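Local atomic coordinates of erythrocyte membrane protein 1 (PDB entry 2XU0), a protein that probably binds receptors on the host cell surface, and is represented here by its N-terminal NTS-DBL1 region, a rosetting domain of the malaria parasite. Residues Ile29-Ile33 with Glu416-Leu421; Arg100-Arg104 with Pro133-Cys139. The protein carries 10 engineered substitutions. All blocks are in the same frame, centred on the assembly; numbering follows the deposited sequence.

In the fold
The two contacts lie about 29 Å apart, centre to centre, and share no secondary-structure element. Contact 1 spans most of the chain, laying a helix of the N-terminal segment against a short helix of the C-terminal DBL subdomain; contact 2 is nested within that long loop and closes a local excursion of only 28 residues, with P133-C139 inside the Duffy-binding region. Contact 1 is largely buried and apolar, with no hydrogen bond between its segments. Contact 2 is only partly buried and lacks paired helices; there arginines make weak hydrogen bonds to backbone carbonyls and form salt bridges to residues outside the segments, and a histidine ring lies against a glutamate side chain.

Contact 1: Ile29-Ile33 with Glu416-Leu421; sequences IGIKI and EFYENL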
# COMPACT_ATOMS: atom_id res chain seq x y z
N ILE A 29 14.60 -2.09 7.61
CA ILE A 29 14.57 -1.37 8.89
C ILE A 29 13.56 -2.05 9.81
O ILE A 29 13.85 -2.19 10.99
CB ILE A 29 14.37 0.16 8.71
CG1 ILE A 29 15.49 0.75 7.85
CG2 ILE A 29 14.28 0.85 10.08
CD1 ILE A 29 15.16 2.14 7.24
N GLY A 30 12.45 -2.55 9.25
CA GLY A 30 11.42 -3.29 9.98
C GLY A 30 11.96 -4.50 10.72
O GLY A 30 11.53 -4.79 11.84
N ILE A 31 12.89 -5.24 10.09
CA ILE A 31 13.56 -6.42 10.67
C ILE A 31 14.28 -5.98 11.94
O ILE A 31 14.20 -6.67 12.95
CB ILE A 31 14.64 -7.02 9.70
CG1 ILE A 31 13.99 -7.72 8.53
CG2 ILE A 31 15.58 -8.01 10.45
CD1 ILE A 31 14.96 -8.27 7.61
N LYS A 32 15.04 -4.86 11.86
CA LYS A 32 15.80 -4.35 13.01
C LYS A 32 14.85 -3.98 14.15
O LYS A 32 15.10 -4.39 15.28
CB LYS A 32 16.68 -3.16 12.63
CG LYS A 32 17.77 -3.48 11.63
CD LYS A 32 18.90 -2.45 11.75
CE LYS A 32 20.05 -2.75 10.83
NZ LYS A 32 19.77 -2.35 9.42
N ILE A 33 13.73 -3.28 13.84
CA ILE A 33 12.72 -2.91 14.84
C ILE A 33 12.11 -4.17 15.52
O ILE A 33 12.01 -4.22 16.75
CB ILE A 33 11.63 -1.98 14.24
CG1 ILE A 33 12.23 -0.72 13.59
CG2 ILE A 33 10.53 -1.64 15.26
CD1 ILE A 33 13.26 0.16 14.47
N GLU A 416 12.37 5.00 16.86
CA GLU A 416 13.53 4.20 16.42
C GLU A 416 13.57 4.02 14.92
O GLU A 416 14.68 4.02 14.36
CB GLU A 416 13.58 2.82 17.10
CG GLU A 416 14.05 2.83 18.55
CD GLU A 416 15.53 3.08 18.79
OE1 GLU A 416 15.87 3.58 19.89
OE2 GLU A 416 16.35 2.76 17.90
N PHE A 417 12.39 3.86 14.25
CA PHE A 417 12.37 3.68 12.78
C PHE A 417 12.91 4.92 12.07
O PHE A 417 13.78 4.80 11.21
CB PHE A 417 10.96 3.34 12.27
CG PHE A 417 11.00 2.74 10.89
CD1 PHE A 417 10.84 1.37 10.72
CD2 PHE A 417 11.11 3.55 9.76
CE1 PHE A 417 10.84 0.82 9.44
CE2 PHE A 417 11.11 2.99 8.49
CZ PHE A 417 11.00 1.63 8.33
N TYR A 418 12.38 6.09 12.42
CA TYR A 418 12.82 7.36 11.83
C TYR A 418 14.30 7.63 12.19
O TYR A 418 15.01 8.18 11.35
CB TYR A 418 11.86 8.52 12.14
CG TYR A 418 10.58 8.46 11.32
CD1 TYR A 418 10.57 8.88 9.99
CD2 TYR A 418 9.39 8.02 11.87
CE1 TYR A 418 9.41 8.81 9.22
CE2 TYR A 418 8.21 7.98 11.12
CZ TYR A 418 8.23 8.36 9.79
OH TYR A 418 7.08 8.28 9.04
N GLU A 419 14.80 7.12 13.36
CA GLU A 419 16.22 7.21 13.76
C GLU A 419 17.05 6.46 12.69
O GLU A 419 18.02 7.01 12.18
CB GLU A 419 16.44 6.56 15.16
CG GLU A 419 16.97 7.51 16.23
CD GLU A 419 16.15 7.59 17.50
OE1 GLU A 419 16.00 6.55 18.19
OE2 GLU A 419 15.70 8.70 17.85
N ASN A 420 16.62 5.25 12.30
CA ASN A 420 17.27 4.43 11.28
C ASN A 420 17.25 5.03 9.88
O ASN A 420 18.22 4.85 9.16
CB ASN A 420 16.72 3.02 11.26
CG ASN A 420 17.42 2.13 12.24
OD1 ASN A 420 18.46 1.54 11.94
ND2 ASN A 420 16.88 2.06 13.46
N LEU A 421 16.15 5.70 9.47
CA LEU A 421 16.04 6.37 8.16
C LEU A 421 17.07 7.48 8.06
O LEU A 421 17.68 7.67 7.01
CB LEU A 421 14.64 7.00 7.96
CG LEU A 421 13.52 6.12 7.48
CD1 LEU A 421 12.23 6.87 7.52
CD2 LEU A 421 13.79 5.59 6.06
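The backbone O of E416 is gripped twice by N420, the residue whose CB meets I29 across the interface. N420 N gives the ordinary helical bond, while N420 ND2 donates back to E416 O at 3.1 Å and a fairly straight 162°; the two donors reach the oxygen from opposite faces of its carbonyl plane. This second bond, with E416 O near the plane of the amide, helps to hold the buried N420 side chain in its rotation. The N420 side chain and that of I29 slide past each other in opposite directions, bringing I29 CG2 to 3.5 Å from N420 CB.

The same methyl sits over one face of the F417 ring in a CH-pi contact, 3.6 Å from the centroid. F417 gains this place because its CG is anti to the backbone N (chi1 -162°), which carries the ring toward helix 22-39. Beside it, I33 CG1 touches F417 CD1 at 3.8 Å, and I33 CD1 lies at the same distance from E416 CB. At the other end I29 CD1 meets L421 CD2, 3.9 Å away, the two side chains crossing at about a right angle. K32 CD passes N420 OD1 at 4.0 Å, at the exposed side of the contact.

The N-to-C directions of the short helical segments are 137° apart, closer to antiparallel than parallel but well inclined, and their axes approach to 10.0 Å. Helix 22-39 of the N-terminal segment thereby packs on helix 415-423 of the C-terminal DBL subdomain, which is backed in turn by helix 311-338, through L313 against F417 and L421, and by helix 371-407, where Y398 touches L421 and I402 and W405 touch Y418.

Contact 2: Arg100-Arg104 with Pro133-Cys139; sequences REQNR and PRRRHIC
Within the Duffy-binding-like fold, the short helix 133-136 and the turn after it are bordered by the loop R100-R104, and the disulfide C97-C139 ties the two chain regions together beside the contact. R104 is buried and reaches across to the helix and the turn. Its guanidinium lies with H137 O over one face, and its NH1 makes a weak hydrogen bond to R134 O (2.7 Å, 120° at the hydrogen). C139 SG lies at the edge of the group, 3.5 Å from R104 NH2, and a salt bridge from NH2 to E168 on helix 154-175 helps to fix it from beyond the contact. E168 also accepts a hydrogen bond from C139 N, so that one carboxylate serves both segments.

At the other end of the loop, R100 bends at chi2 (107°) and brings NE to I138 O, which lies at the edge of the guanidinium and in its plane, for a weak bond of 3.2 Å; its NH2 forms salt bridges with D140 and E144. P133 packs its CB against R104 O. The H137 ring is sandwiched: R136 CB sits over the centre of one face, and on the opposite face E101 CB makes a CH-pi contact, 3.9 Å from the centroid.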
# COMPACT_ATOMS: atom_id res chain seq x y z
N ARG A 100 -18.62 -3.63 2.88
CA ARG A 100 -17.42 -3.13 2.23
C ARG A 100 -17.45 -3.24 0.74
O ARG A 100 -17.86 -4.26 0.18
CB ARG A 100 -16.15 -3.72 2.84
CG ARG A 100 -15.73 -2.97 4.10
CD ARG A 100 -16.01 -3.83 5.28
NE ARG A 100 -15.77 -3.17 6.56
CZ ARG A 100 -16.73 -2.62 7.29
NH1 ARG A 100 -17.98 -2.55 6.83
NH2 ARG A 100 -16.46 -2.12 8.49
N GLU A 101 -17.03 -2.16 0.10
CA GLU A 101 -16.92 -2.04 -1.34
C GLU A 101 -15.79 -2.95 -1.80
O GLU A 101 -14.83 -3.15 -1.06
CB GLU A 101 -16.58 -0.58 -1.73
CG GLU A 101 -17.65 0.45 -1.36
CD GLU A 101 -17.29 1.89 -1.68
OE1 GLU A 101 -16.74 2.15 -2.78
OE2 GLU A 101 -17.59 2.77 -0.84
N GLN A 102 -15.94 -3.52 -2.98
CA GLN A 102 -14.92 -4.37 -3.60
C GLN A 102 -14.29 -3.52 -4.68
O GLN A 102 -14.50 -2.31 -4.66
CB GLN A 102 -15.52 -5.71 -4.12
CG GLN A 102 -16.72 -5.58 -5.09
CD GLN A 102 -18.04 -5.32 -4.41
OE1 GLN A 102 -18.43 -5.99 -3.44
NE2 GLN A 102 -18.77 -4.32 -4.90
N ASN A 103 -13.55 -4.10 -5.61
CA ASN A 103 -12.87 -3.34 -6.66
C ASN A 103 -11.84 -2.35 -6.08
O ASN A 103 -11.62 -1.27 -6.62
CB ASN A 103 -13.82 -2.72 -7.71
CG ASN A 103 -13.92 -3.52 -8.98
OD1 ASN A 103 -14.96 -4.14 -9.28
ND2 ASN A 103 -12.84 -3.55 -9.76
N ARG A 104 -11.17 -2.78 -4.99
CA ARG A 104 -10.12 -2.02 -4.28
C ARG A 104 -8.98 -1.70 -5.22
O ARG A 104 -8.31 -0.68 -5.04
CB ARG A 104 -9.59 -2.82 -3.08
CG ARG A 104 -10.65 -3.16 -2.05
CD ARG A 104 -10.01 -3.35 -0.72
NE ARG A 104 -10.62 -4.42 0.05
CZ ARG A 104 -10.03 -5.01 1.08
NH1 ARG A 104 -8.82 -4.62 1.48
NH2 ARG A 104 -10.63 -5.99 1.72
N PRO A 133 -7.01 2.74 -1.27
CA PRO A 133 -8.31 2.02 -1.38
C PRO A 133 -8.31 0.62 -0.77
O PRO A 133 -9.32 0.23 -0.18
CB PRO A 133 -8.61 2.04 -2.90
CG PRO A 133 -7.37 2.42 -3.54
CD PRO A 133 -6.53 3.20 -2.59
N ARG A 134 -7.12 -0.09 -0.75
CA ARG A 134 -7.02 -1.39 -0.09
C ARG A 134 -7.34 -1.22 1.40
O ARG A 134 -8.03 -2.06 1.96
CB ARG A 134 -5.63 -2.04 -0.33
CG ARG A 134 -5.45 -3.48 0.22
CD ARG A 134 -4.00 -3.83 0.59
NE ARG A 134 -3.28 -2.66 1.11
CZ ARG A 134 -3.35 -2.22 2.35
NH1 ARG A 134 -4.02 -2.90 3.27
NH2 ARG A 134 -2.74 -1.10 2.70
N ARG A 135 -6.90 -0.12 2.04
CA ARG A 135 -7.18 0.11 3.45
C ARG A 135 -8.61 0.53 3.67
O ARG A 135 -9.23 0.05 4.60
CB ARG A 135 -6.20 1.17 4.10
CG ARG A 135 -6.61 1.68 5.50
CD ARG A 135 -6.44 0.61 6.58
NE ARG A 135 -7.04 1.00 7.87
CZ ARG A 135 -8.31 0.80 8.23
NH1 ARG A 135 -9.16 0.24 7.39
NH2 ARG A 135 -8.72 1.16 9.44
N ARG A 136 -9.08 1.52 2.91
CA ARG A 136 -10.44 2.09 3.04
C ARG A 136 -11.54 1.02 3.17
O ARG A 136 -12.41 1.12 4.04
CB ARG A 136 -10.75 2.98 1.82
CG ARG A 136 -9.99 4.30 1.78
CD ARG A 136 -10.42 5.09 0.58
NE ARG A 136 -11.66 5.81 0.87
CZ ARG A 136 -12.18 6.75 0.09
NH1 ARG A 136 -11.59 7.08 -1.06
NH2 ARG A 136 -13.30 7.37 0.44
N HIS A 137 -11.45 -0.03 2.36
CA HIS A 137 -12.48 -1.07 2.33
C HIS A 137 -12.08 -2.39 2.96
O HIS A 137 -12.72 -3.40 2.70
CB HIS A 137 -13.00 -1.24 0.90
CG HIS A 137 -13.16 0.06 0.17
ND1 HIS A 137 -14.08 1.02 0.59
CD2 HIS A 137 -12.51 0.52 -0.92
CE1 HIS A 137 -13.96 2.02 -0.26
NE2 HIS A 137 -13.03 1.76 -1.19
N ILE A 138 -11.07 -2.38 3.85
CA ILE A 138 -10.58 -3.55 4.58
C ILE A 138 -11.73 -4.33 5.26
O ILE A 138 -12.68 -3.72 5.78
CB ILE A 138 -9.42 -3.16 5.56
CG1 ILE A 138 -8.25 -4.14 5.44
CG2 ILE A 138 -9.89 -2.98 7.04
CD1 ILE A 138 -6.94 -3.70 6.14
N CYS A 139 -11.63 -5.67 5.27
CA CYS A 139 -12.66 -6.54 5.87
C CYS A 139 -12.52 -6.65 7.38
O CYS A 139 -12.11 -7.70 7.88
CB CYS A 139 -12.68 -7.90 5.19
SG CYS A 139 -13.02 -7.85 3.42